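PDB 4JGW: Ral guanine nucleotide dissociation stimulator-like 2 from Mus musculus, which probably acts as a guanine nucleotide exchange factor and is a putative effector of Ras and/or Rap, associating with GTP-bound Rap1A and H-Ras in vitro. Local coordinates for residues 83-88 and 225-230; 392-397 and 423-428. All coordinates share one frame; numbering follows the deposited sequence.

Interaction 1 of 2, residues 83-88 and 225-230; sequences HRAFTS and QCLGGL
Leu230 lies against the backbone of Arg84 and Leu227 against the methyl of Ala85, joining a loop of the N-terminal Ras exchanger motif (REM) region to one of the CDC25-homology (RasGEF) region. The backbones come nearest at Ala85 and Gly229, with CA atoms 5.3 Å apart, and 174 Å² of surface is buried in all.

Leu230 can be followed outward. Its CB starts toward the 83-88 loop but is still too far for contact. CG, placed anti to the carbonyl carbon (chi1 -74°), is the first atom to arrive, 4.1 Å from Arg84 O. There the branches part. CD2 closes to 3.7 Å on that same Arg84 O, while CD1 turns to the foot of the Arg84 side chain and meets its CB at 4.1 Å. The remainder of Arg84 is extended from CG to NE and leads away, NE bonding to Thr89 OG1 with a long, weak ion pair to Asp132. Leu227 adds a second apolar point, its CD1 lying 4.1 Å from Ala85 CB. The Gly229 backbone passes near Ala85 without touching its methyl.

Helix 416-436 borders the site through Arg419, which touches Ala85, and Glu422, which touches Leu227. Both loops are also bonded within themselves: Leu230 N donates to Leu227 O in one, and in the other His83 O accepts from two amides, Phe86 N at 3.2 Å and Thr87 N at 2.8 Å, while lying over the centre of the Phe86 ring.

Interaction 2 of 2, residues 392-397 and 423-428; sequences GTFLKD and FAILSE
The ring of Phe394 turns its CD2-CE2 side toward Ile425 and Glu428, packing helix 392-404 against helix 416-436. These two helices correspond to the helical hairpin of CDC25-homology domains, and the nearest backbone approach between the segments, 7.5 Å from Phe394 CA to Ile425 CA, is close enough for side chains to meet directly.

The tight part is apolar. Ile425 CG2 lies near the plane of the ring, 3.9 Å from Phe394 CD2, so the methyl abuts the ring's edge and does not stack. That branch stands anti to the backbone N of Ile425, and the two side chains run past one another, heading opposite ways. Phe394 leaves its own backbone at an angle to the partner helix, but the ring itself lies closer to that helix and is buried; Leu429 and Leu432 of helix 416-436 and the loop residue Pro389 also touch it. Ile425 goes on to Leu398 and Leu401 of the first helix.

Toward the more exposed side the packing changes character. Glu428 CB lies 4.2 Å from Phe394 CE2, and the extended chain beyond it brings OE1 to 3.7 Å from that same ring carbon. The approach is oblique, with ring and carboxylate planes 66° apart. Exposed Asp397 marks the solvent side, its OD2 staying 6.3 Å from Glu428 OE1.

Neither hydrogen bond nor salt bridge links the segments. The fit therefore rests on shape and apolar burial, while the two nearby carboxylates, presumably both negative, would if anything repel weakly where water can screen them.

The contacts differ in what they join. Interaction 1 spans distant parts of the sequence, loop to loop, between the REM and CDC25-homology regions; interaction 2 stays within the latter and pairs two helices. They bury similar areas, 174 and 176 Å², and both are partly buried, yet interaction 2 centres on a buried aromatic ring whereas interaction 1 uses aliphatic branches against a methyl and a carbonyl. Their centres are 13 Å apart and they touch directly: Cys226 CB packs on Leu395 CD2 at 3.8 Å, and Leu227 CD2 on Leu426 CD2 at 4.0 Å. The 225-230 loop thus also contacts both helices of interaction 2.

Interaction 1 of 2, residues 83-88 and 225-230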
loop_
_atom_site.group_PDB
_atom_site.type_symbol
_atom_site.label_atom_id
_atom_site.label_comp_id
_atom_site.label_asym_id
_atom_site.label_seq_id
_atom_site.Cartn_x
_atom_site.Cartn_y
_atom_site.Cartn_z
ATOM N N HIS A 83 6.882 -11.621 4.273
ATOM C CA HIS A 83 7.900 -12.255 5.127
ATOM C C HIS A 83 8.522 -11.348 6.196
ATOM O O HIS A 83 8.872 -11.816 7.279
ATOM C CB HIS A 83 8.988 -12.950 4.295
ATOM C CG HIS A 83 10.000 -12.019 3.705
ATOM N ND1 HIS A 83 9.774 -11.308 2.546
ATOM C CD2 HIS A 83 11.254 -11.698 4.105
ATOM C CE1 HIS A 83 10.841 -10.581 2.263
ATOM N NE2 HIS A 83 11.753 -10.801 3.193
ATOM N N ARG A 84 8.637 -10.057 5.894
ATOM C CA ARG A 84 9.251 -9.102 6.818
ATOM C C ARG A 84 8.401 -8.842 8.061
ATOM O O ARG A 84 8.860 -8.196 9.002
ATOM C CB ARG A 84 9.579 -7.788 6.104
ATOM C CG ARG A 84 10.717 -7.906 5.114
ATOM C CD ARG A 84 11.266 -6.546 4.739
ATOM N NE ARG A 84 12.616 -6.665 4.194
ATOM C CZ ARG A 84 13.498 -5.675 4.133
ATOM N NH1 ARG A 84 13.187 -4.466 4.587
ATOM N NH2 ARG A 84 14.701 -5.898 3.621
ATOM N N ALA A 85 7.170 -9.350 8.059
ATOM C CA ALA A 85 6.278 -9.222 9.209
ATOM C C ALA A 85 6.580 -10.245 10.305
ATOM O O ALA A 85 6.286 -10.000 11.478
ATOM C CB ALA A 85 4.823 -9.321 8.770
ATOM N N PHE A 86 7.162 -11.384 9.926
ATOM C CA PHE A 86 7.431 -12.475 10.878
ATOM C C PHE A 86 8.873 -12.996 10.864
ATOM O O PHE A 86 9.307 -13.655 11.811
ATOM C CB PHE A 86 6.430 -13.631 10.700
ATOM C CG PHE A 86 6.376 -14.196 9.301
ATOM C CD1 PHE A 86 7.190 -15.261 8.932
ATOM C CD2 PHE A 86 5.493 -13.673 8.358
ATOM C CE1 PHE A 86 7.137 -15.788 7.642
ATOM C CE2 PHE A 86 5.432 -14.195 7.067
ATOM C CZ PHE A 86 6.253 -15.254 6.711
ATOM N N THR A 87 9.603 -12.716 9.787
ATOM C CA THR A 87 11.026 -13.056 9.694
ATOM C C THR A 87 11.792 -11.869 9.097
ATOM O O THR A 87 11.317 -10.735 9.162
ATOM C CB THR A 87 11.267 -14.401 8.922
ATOM O OG1 THR A 87 12.658 -14.739 8.954
ATOM C CG2 THR A 87 10.795 -14.329 7.464
ATOM N N SER A 88 12.977 -12.113 8.542
ATOM C CA SER A 88 13.709 -11.064 7.837
ATOM C C SER A 88 14.245 -11.570 6.502
ATOM O O SER A 88 14.348 -12.780 6.282
ATOM C CB SER A 88 14.838 -10.498 8.704
ATOM O OG SER A 88 15.924 -11.399 8.796
ATOM N N GLN A 225 5.019 -2.496 3.732
ATOM C CA GLN A 225 5.172 -1.520 4.812
ATOM C C GLN A 225 3.822 -1.093 5.405
ATOM O O GLN A 225 3.774 -0.494 6.480
ATOM C CB GLN A 225 5.987 -0.310 4.344
ATOM C CG GLN A 225 7.461 -0.619 4.084
ATOM C CD GLN A 225 8.235 0.570 3.535
ATOM O OE1 GLN A 225 7.708 1.675 3.419
ATOM N NE2 GLN A 225 9.500 0.344 3.201
ATOM N N CYS A 226 2.734 -1.419 4.704
ATOM C CA CYS A 226 1.374 -1.161 5.186
ATOM C C CYS A 226 0.881 -2.198 6.200
ATOM O O CYS A 226 -0.131 -1.977 6.869
ATOM C CB CYS A 226 0.385 -1.098 4.017
ATOM S SG CYS A 226 0.660 0.223 2.828
ATOM N N LEU A 227 1.588 -3.323 6.305
ATOM C CA LEU A 227 1.164 -4.440 7.160
ATOM C C LEU A 227 1.111 -4.069 8.639
ATOM O O LEU A 227 1.971 -3.333 9.137
ATOM C CB LEU A 227 2.068 -5.666 6.957
ATOM C CG LEU A 227 2.094 -6.348 5.582
ATOM C CD1 LEU A 227 3.195 -7.399 5.531
ATOM C CD2 LEU A 227 0.747 -6.957 5.209
ATOM N N GLY A 228 0.096 -4.587 9.328
ATOM C CA GLY A 228 -0.122 -4.318 10.751
ATOM C C GLY A 228 1.085 -4.604 11.627
ATOM O O GLY A 228 1.355 -3.867 12.578
ATOM N N GLY A 229 1.815 -5.666 11.292
ATOM C CA GLY A 229 3.013 -6.069 12.030
ATOM C C GLY A 229 4.209 -5.147 11.856
ATOM O O GLY A 229 5.123 -5.148 12.685
ATOM N N LEU A 230 4.206 -4.365 10.780
ATOM C CA LEU A 230 5.285 -3.412 10.517
ATOM C C LEU A 230 4.875 -1.970 10.824
ATOM O O LEU A 230 5.579 -1.264 11.551
ATOM C CB LEU A 230 5.799 -3.547 9.077
ATOM C CG LEU A 230 6.668 -4.772 8.761
ATOM C CD1 LEU A 230 6.786 -4.981 7.261
ATOM C CD2 LEU A 230 8.057 -4.657 9.395
#

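Interaction 2 of 2, residues 392-397 and 423-428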
loop_
_atom_site.group_PDB
_atom_site.type_symbol
_atom_site.label_atom_id
_atom_site.label_comp_id
_atom_site.label_asym_id
_atom_site.label_seq_id
_atom_site.Cartn_x
_atom_site.Cartn_y
_atom_site.Cartn_z
ATOM N N GLY A 392 -5.266 5.414 4.171
ATOM C CA GLY A 392 -5.729 5.198 5.546
ATOM C C GLY A 392 -6.703 4.048 5.731
ATOM O O GLY A 392 -6.677 3.369 6.757
ATOM N N THR A 393 -7.558 3.833 4.735
ATOM C CA THR A 393 -8.527 2.737 4.751
ATOM C C THR A 393 -7.840 1.370 4.655
ATOM O O THR A 393 -8.269 0.409 5.296
ATOM C CB THR A 393 -9.563 2.889 3.617
ATOM O OG1 THR A 393 -9.979 4.258 3.525
ATOM C CG2 THR A 393 -10.787 2.013 3.876
ATOM N N PHE A 394 -6.776 1.292 3.856
ATOM C CA PHE A 394 -5.982 0.072 3.732
ATOM C C PHE A 394 -5.137 -0.165 4.980
ATOM O O PHE A 394 -4.943 -1.309 5.398
ATOM C CB PHE A 394 -5.091 0.125 2.485
ATOM C CG PHE A 394 -5.853 0.029 1.194
ATOM C CD1 PHE A 394 -6.345 1.173 0.572
ATOM C CD2 PHE A 394 -6.089 -1.209 0.602
ATOM C CE1 PHE A 394 -7.056 1.086 -0.618
ATOM C CE2 PHE A 394 -6.800 -1.305 -0.590
ATOM C CZ PHE A 394 -7.283 -0.155 -1.201
ATOM N N LEU A 395 -4.640 0.919 5.571
ATOM C CA LEU A 395 -3.875 0.836 6.812
ATOM C C LEU A 395 -4.751 0.348 7.967
ATOM O O LEU A 395 -4.295 -0.424 8.811
ATOM C CB LEU A 395 -3.223 2.181 7.152
ATOM C CG LEU A 395 -2.203 2.749 6.157
ATOM C CD1 LEU A 395 -1.813 4.163 6.548
ATOM C CD2 LEU A 395 -0.964 1.866 6.039
ATOM N N LYS A 396 -6.012 0.780 7.974
ATOM C CA LYS A 396 -6.974 0.380 8.998
ATOM C C LYS A 396 -7.369 -1.095 8.870
ATOM O O LYS A 396 -7.370 -1.828 9.863
ATOM C CB LYS A 396 -8.225 1.263 8.952
ATOM C CG LYS A 396 -8.868 1.464 10.315
ATOM C CD LYS A 396 -10.384 1.341 10.264
ATOM C CE LYS A 396 -10.972 1.391 11.674
ATOM N NZ LYS A 396 -12.298 0.725 11.764
ATOM N N ASP A 397 -7.703 -1.521 7.651
ATOM C CA ASP A 397 -8.051 -2.919 7.387
ATOM C C ASP A 397 -6.925 -3.869 7.788
ATOM O O ASP A 397 -7.177 -4.943 8.342
ATOM C CB ASP A 397 -8.412 -3.126 5.912
ATOM C CG ASP A 397 -9.707 -2.436 5.520
ATOM O OD1 ASP A 397 -10.588 -2.258 6.389
ATOM O OD2 ASP A 397 -9.843 -2.072 4.334
ATOM N N PHE A 423 -1.929 -10.687 1.930
ATOM C CA PHE A 423 -1.600 -10.595 0.506
ATOM C C PHE A 423 -2.799 -10.169 -0.346
ATOM O O PHE A 423 -2.643 -9.386 -1.275
ATOM C CB PHE A 423 -0.997 -11.906 -0.021
ATOM C CG PHE A 423 -0.649 -11.866 -1.492
ATOM C CD1 PHE A 423 0.456 -11.146 -1.944
ATOM C CD2 PHE A 423 -1.434 -12.541 -2.423
ATOM C CE1 PHE A 423 0.773 -11.103 -3.297
ATOM C CE2 PHE A 423 -1.124 -12.510 -3.782
ATOM C CZ PHE A 423 -0.020 -11.788 -4.222
ATOM N N ALA A 424 -3.986 -10.679 -0.019
ATOM C CA ALA A 424 -5.221 -10.286 -0.703
ATOM C C ALA A 424 -5.369 -8.765 -0.755
ATOM O O ALA A 424 -5.631 -8.194 -1.816
ATOM C CB ALA A 424 -6.441 -10.925 -0.030
ATOM N N ILE A 425 -5.189 -8.121 0.399
ATOM C CA ILE A 425 -5.253 -6.664 0.510
ATOM C C ILE A 425 -4.093 -6.011 -0.241
ATOM O O ILE A 425 -4.277 -4.998 -0.915
ATOM C CB ILE A 425 -5.271 -6.210 1.995
ATOM C CG1 ILE A 425 -6.572 -6.658 2.670
ATOM C CG2 ILE A 425 -5.106 -4.691 2.111
ATOM C CD1 ILE A 425 -6.455 -6.847 4.183
ATOM N N LEU A 426 -2.906 -6.606 -0.129
ATOM C CA LEU A 426 -1.718 -6.094 -0.807
ATOM C C LEU A 426 -1.861 -6.130 -2.328
ATOM O O LEU A 426 -1.410 -5.209 -3.013
ATOM C CB LEU A 426 -0.456 -6.850 -0.372
ATOM C CG LEU A 426 0.027 -6.780 1.084
ATOM C CD1 LEU A 426 1.434 -7.350 1.195
ATOM C CD2 LEU A 426 -0.019 -5.362 1.655
ATOM N N SER A 427 -2.497 -7.182 -2.846
ATOM C CA SER A 427 -2.708 -7.328 -4.288
ATOM C C SER A 427 -3.687 -6.283 -4.830
ATOM O O SER A 427 -3.578 -5.873 -5.985
ATOM C CB SER A 427 -3.164 -8.748 -4.647
ATOM O OG SER A 427 -4.460 -9.025 -4.145
ATOM N N GLU A 428 -4.634 -5.862 -3.991
ATOM C CA GLU A 428 -5.533 -4.750 -4.315
ATOM C C GLU A 428 -4.733 -3.464 -4.502
ATOM O O GLU A 428 -4.984 -2.694 -5.428
ATOM C CB GLU A 428 -6.572 -4.541 -3.212
ATOM C CG GLU A 428 -7.606 -5.647 -3.070
ATOM C CD GLU A 428 -8.486 -5.470 -1.836
ATOM O OE1 GLU A 428 -8.819 -4.313 -1.490
ATOM O OE2 GLU A 428 -8.848 -6.493 -1.212
#